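Local coordinates for protein HTH-type transcriptional regulator PrpR (PDB 6D2S) that regulates, as a DNA-binding transcription factor, the expression of enzymes that break down short-chain fatty acids through the glyoxylate and methylcitrate cycles, at residues K66-V78 and A88-Q100. Numbering follows the deposited sequence. Where two conformers were deposited one is given.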
# COMPACT_ATOMS: atom_id res chain seq x y z
N LYS A 66 2.26 6.20 15.12
CA LYS A 66 3.24 6.63 14.13
C LYS A 66 3.17 8.13 13.85
O LYS A 66 4.12 8.69 13.28
CB LYS A 66 3.09 5.85 12.82
CG LYS A 66 3.39 4.36 12.93
CD LYS A 66 3.35 3.68 11.56
CE LYS A 66 3.70 2.20 11.67
NZ LYS A 66 3.90 1.59 10.31
N ARG A 67 2.07 8.78 14.22
CA ARG A 67 1.96 10.22 14.04
C ARG A 67 0.91 10.75 15.01
O ARG A 67 0.09 10.01 15.54
CB ARG A 67 1.59 10.59 12.59
CG ARG A 67 0.13 10.31 12.25
CD ARG A 67 -0.23 10.68 10.81
NE ARG A 67 -1.65 10.44 10.59
CZ ARG A 67 -2.16 9.27 10.20
NH1 ARG A 67 -1.37 8.23 9.97
NH2 ARG A 67 -3.47 9.15 10.05
N ARG A 68 0.99 12.06 15.25
CA ARG A 68 -0.03 12.78 16.01
C ARG A 68 -0.13 14.18 15.43
O ARG A 68 0.87 14.91 15.41
CB ARG A 68 0.32 12.84 17.51
CG ARG A 68 -0.78 13.45 18.39
CD ARG A 68 -2.02 12.57 18.42
NE ARG A 68 -3.16 13.19 19.08
CZ ARG A 68 -3.56 12.90 20.31
NH1 ARG A 68 -2.92 11.99 21.03
NH2 ARG A 68 -4.61 13.51 20.83
N TYR A 69 -1.31 14.54 14.94
CA TYR A 69 -1.53 15.86 14.39
C TYR A 69 -2.05 16.78 15.50
O TYR A 69 -2.94 16.39 16.26
CB TYR A 69 -2.50 15.81 13.22
CG TYR A 69 -2.68 17.15 12.55
CD1 TYR A 69 -1.58 17.86 12.11
CD2 TYR A 69 -3.95 17.69 12.37
CE1 TYR A 69 -1.73 19.09 11.50
CE2 TYR A 69 -4.10 18.92 11.76
CZ TYR A 69 -2.99 19.61 11.33
OH TYR A 69 -3.12 20.84 10.73
N HIS A 70 -1.46 17.97 15.60
CA HIS A 70 -1.85 19.00 16.56
C HIS A 70 -2.56 20.11 15.79
O HIS A 70 -1.92 21.09 15.36
CB HIS A 70 -0.62 19.53 17.31
CG HIS A 70 0.02 18.53 18.22
ND1 HIS A 70 0.03 18.68 19.60
CD2 HIS A 70 0.67 17.37 17.96
CE1 HIS A 70 0.66 17.65 20.14
NE2 HIS A 70 1.05 16.84 19.17
N PRO A 71 -3.87 20.02 15.60
CA PRO A 71 -4.55 20.97 14.69
C PRO A 71 -4.56 22.40 15.19
O PRO A 71 -4.69 23.32 14.37
CB PRO A 71 -5.98 20.41 14.60
CG PRO A 71 -6.16 19.64 15.86
CD PRO A 71 -4.80 19.05 16.20
N ASP A 72 -4.43 22.63 16.50
CA ASP A 72 -4.56 23.98 17.02
C ASP A 72 -3.35 24.85 16.72
O ASP A 72 -3.47 26.08 16.69
CB ASP A 72 -4.84 23.91 18.52
CG ASP A 72 -6.10 23.11 18.83
OD1 ASP A 72 -7.20 23.68 18.76
OD2 ASP A 72 -5.99 21.89 19.08
N THR A 73 -2.18 24.25 16.51
CA THR A 73 -0.99 24.99 16.09
C THR A 73 -0.42 24.44 14.78
O THR A 73 0.67 24.86 14.37
CB THR A 73 0.06 24.94 17.20
OG1 THR A 73 1.22 25.69 16.81
CG2 THR A 73 0.48 23.51 17.50
N LYS A 74 -1.13 23.52 14.13
CA LYS A 74 -0.76 22.99 12.81
C LYS A 74 0.64 22.37 12.83
O LYS A 74 1.53 22.72 12.04
CB LYS A 74 -0.87 24.07 11.73
CG LYS A 74 -2.28 24.63 11.58
CD LYS A 74 -2.44 25.39 10.28
CE LYS A 74 -1.45 26.54 10.17
NZ LYS A 74 -1.55 27.23 8.86
N VAL A 75 0.83 21.43 13.75
CA VAL A 75 2.07 20.67 13.86
C VAL A 75 1.75 19.20 13.68
O VAL A 75 0.83 18.69 14.32
CB VAL A 75 2.77 20.90 15.22
CG1 VAL A 75 3.87 19.85 15.43
CG2 VAL A 75 3.34 22.30 15.29
N LEU A 76 2.53 18.52 12.83
CA LEU A 76 2.40 17.07 12.67
C LEU A 76 3.65 16.43 13.25
O LEU A 76 4.75 16.63 12.72
CB LEU A 76 2.23 16.67 11.21
CG LEU A 76 2.20 15.15 10.99
CD1 LEU A 76 0.96 14.54 11.64
CD2 LEU A 76 2.25 14.81 9.51
N ARG A 77 3.49 15.68 14.34
CA ARG A 77 4.58 14.90 14.90
C ARG A 77 4.61 13.51 14.26
O ARG A 77 3.56 12.87 14.12
CB ARG A 77 4.44 14.80 16.42
CG ARG A 77 4.73 16.12 17.10
CD ARG A 77 4.16 16.15 18.50
NE ARG A 77 4.76 15.13 19.36
CZ ARG A 77 4.10 14.47 20.31
NH1 ARG A 77 2.81 14.71 20.51
NH2 ARG A 77 4.73 13.57 21.06
N VAL A 78 5.79 13.07 13.88
CA VAL A 78 5.98 11.81 13.17
C VAL A 78 7.01 11.01 13.96
O VAL A 78 8.03 11.56 14.38
CB VAL A 78 6.44 12.03 11.72
CG1 VAL A 78 6.73 10.70 11.03
CG2 VAL A 78 5.38 12.83 10.95
N ALA A 88 7.67 9.54 5.34
CA ALA A 88 6.96 10.12 4.20
C ALA A 88 5.52 9.63 4.15
O ALA A 88 4.60 10.42 3.90
CB ALA A 88 7.69 9.77 2.90
N PHE A 89 5.32 8.33 4.37
CA PHE A 89 3.97 7.77 4.31
C PHE A 89 3.04 8.45 5.31
O PHE A 89 1.89 8.79 4.99
CB PHE A 89 4.03 6.26 4.56
CG PHE A 89 2.73 5.55 4.28
CD1 PHE A 89 2.48 5.01 3.02
CD2 PHE A 89 1.79 5.41 5.28
CE1 PHE A 89 1.30 4.34 2.77
CE2 PHE A 89 0.59 4.75 5.03
CZ PHE A 89 0.35 4.21 3.79
N GLN A 90 3.53 8.67 6.53
CA GLN A 90 2.72 9.35 7.54
C GLN A 90 2.39 10.78 7.13
O GLN A 90 1.26 11.24 7.32
CB GLN A 90 3.44 9.36 8.88
CG GLN A 90 3.61 7.98 9.48
CD GLN A 90 2.28 7.26 9.62
OE1 GLN A 90 1.33 7.80 10.20
NE2 GLN A 90 2.20 6.03 9.12
N ILE A 91 3.38 11.51 6.61
CA ILE A 91 3.15 12.90 6.23
C ILE A 91 2.17 12.99 5.08
O ILE A 91 1.27 13.84 5.07
CB ILE A 91 4.49 13.58 5.87
CG1 ILE A 91 5.45 13.52 7.06
CG2 ILE A 91 4.24 15.03 5.44
CD1 ILE A 91 6.95 13.74 6.66
N ALA A 92 2.31 12.10 4.10
CA ALA A 92 1.40 12.13 2.96
C ALA A 92 -0.01 11.70 3.37
O ALA A 92 -0.99 12.19 2.80
CB ALA A 92 1.94 11.23 1.83
N THR A 93 -0.12 10.81 4.36
CA THR A 93 -1.44 10.47 4.88
C THR A 93 -2.11 11.69 5.49
O THR A 93 -3.28 11.98 5.19
CB THR A 93 -1.34 9.34 5.91
OG1 THR A 93 -0.88 8.15 5.26
CG2 THR A 93 -2.72 9.04 6.53
N GLN A 94 -1.37 12.46 6.30
CA GLN A 94 -1.93 13.69 6.86
C GLN A 94 -2.22 14.72 5.78
O GLN A 94 -3.21 15.47 5.88
CB GLN A 94 -0.98 14.27 7.92
CG GLN A 94 -1.62 15.38 8.76
CD GLN A 94 -2.75 14.84 9.60
OE1 GLN A 94 -3.82 15.46 9.71
NE2 GLN A 94 -2.53 13.68 10.20
N LEU A 95 -1.38 14.78 4.74
CA LEU A 95 -1.64 15.69 3.62
C LEU A 95 -2.99 15.40 2.98
O LEU A 95 -3.75 16.32 2.65
CB LEU A 95 -0.52 15.57 2.58
CG LEU A 95 -0.77 16.13 1.17
CD1 LEU A 95 -1.18 17.58 1.19
CD2 LEU A 95 0.48 15.95 0.29
N ALA A 96 -3.32 14.12 2.83
CA ALA A 96 -4.64 13.76 2.31
C ALA A 96 -5.74 14.20 3.26
O ALA A 96 -6.75 14.75 2.83
CB ALA A 96 -4.73 12.25 2.07
N LEU A 97 -5.57 13.92 4.55
CA LEU A 97 -6.61 14.28 5.52
C LEU A 97 -6.87 15.78 5.54
O LEU A 97 -8.03 16.20 5.74
CB LEU A 97 -6.21 13.77 6.90
CG LEU A 97 -6.19 12.23 7.02
CD1 LEU A 97 -5.64 11.76 8.38
CD2 LEU A 97 -7.58 11.65 6.78
N VAL A 98 -5.85 16.62 5.32
CA VAL A 98 -6.04 18.07 5.45
C VAL A 98 -6.24 18.76 4.11
O VAL A 98 -6.92 19.79 4.04
CB VAL A 98 -4.86 18.73 6.21
CG1 VAL A 98 -4.66 18.10 7.59
CG2 VAL A 98 -3.58 18.72 5.37
N GLY A 99 -5.66 18.23 3.05
CA GLY A 99 -5.69 18.90 1.76
C GLY A 99 -6.53 18.23 0.69
O GLY A 99 -6.79 18.81 -0.36
N GLN A 100 -6.96 16.99 0.94
CA GLN A 100 -7.85 16.28 0.04
C GLN A 100 -9.13 15.85 0.75
O GLN A 100 -9.78 14.89 0.33
CB GLN A 100 -7.16 15.05 -0.57
CG GLN A 100 -5.84 15.35 -1.25
CD GLN A 100 -6.01 15.96 -2.62
OE1 GLN A 100 -7.01 15.73 -3.30
NE2 GLN A 100 -5.03 16.75 -3.04
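A beta hairpin packed against a helix, part of the IrrE N-terminal-like domain (peptidase MA clan), joins strands 67-70 and 75-78 to helix 88-99 mainly through Arg67, Gln90 and Gln94. The turn of the hairpin ends in a G1 beta bulge, with Lys74 and Val75 both facing His70, and the helix runs roughly antiparallel to strand 75-78. Leu76 and Val78 supply the apolar part: Leu76 CD2 lies 3.6 Å from Gln94 CB, and Val78 CG2 meets Ile91 CG1 at 4.0 Å. Ile91, a branched aliphatic chain suited to an apolar position between two layers, also touches Leu43 and Met47 of helix 39-51.

Toward the first strand the interface turns polar. The Gln94 amide lies over one face of the Tyr69 ring, the two planes 18° apart, and Pro71 N sits over the other face, toward the rim. Arg67, long enough to span the gap from an edge strand, runs extended from CG to NE and slants across the helix, crossing Gln90 and Thr93 at about a right angle, while the methyl CG2 of Thr93 covers one face of its guanidinium. Gln90, bent at chi2 (-55°), packs its amide against Lys66 CB and donates through NE2 to Gln86. The oxygen of the same amide accepts from the guanidinium: Arg67 NH1 reaches Gln90 OE1 at 2.7 Å, with an N-H...O angle of 158° and the oxygen almost exactly in the guanidinium plane.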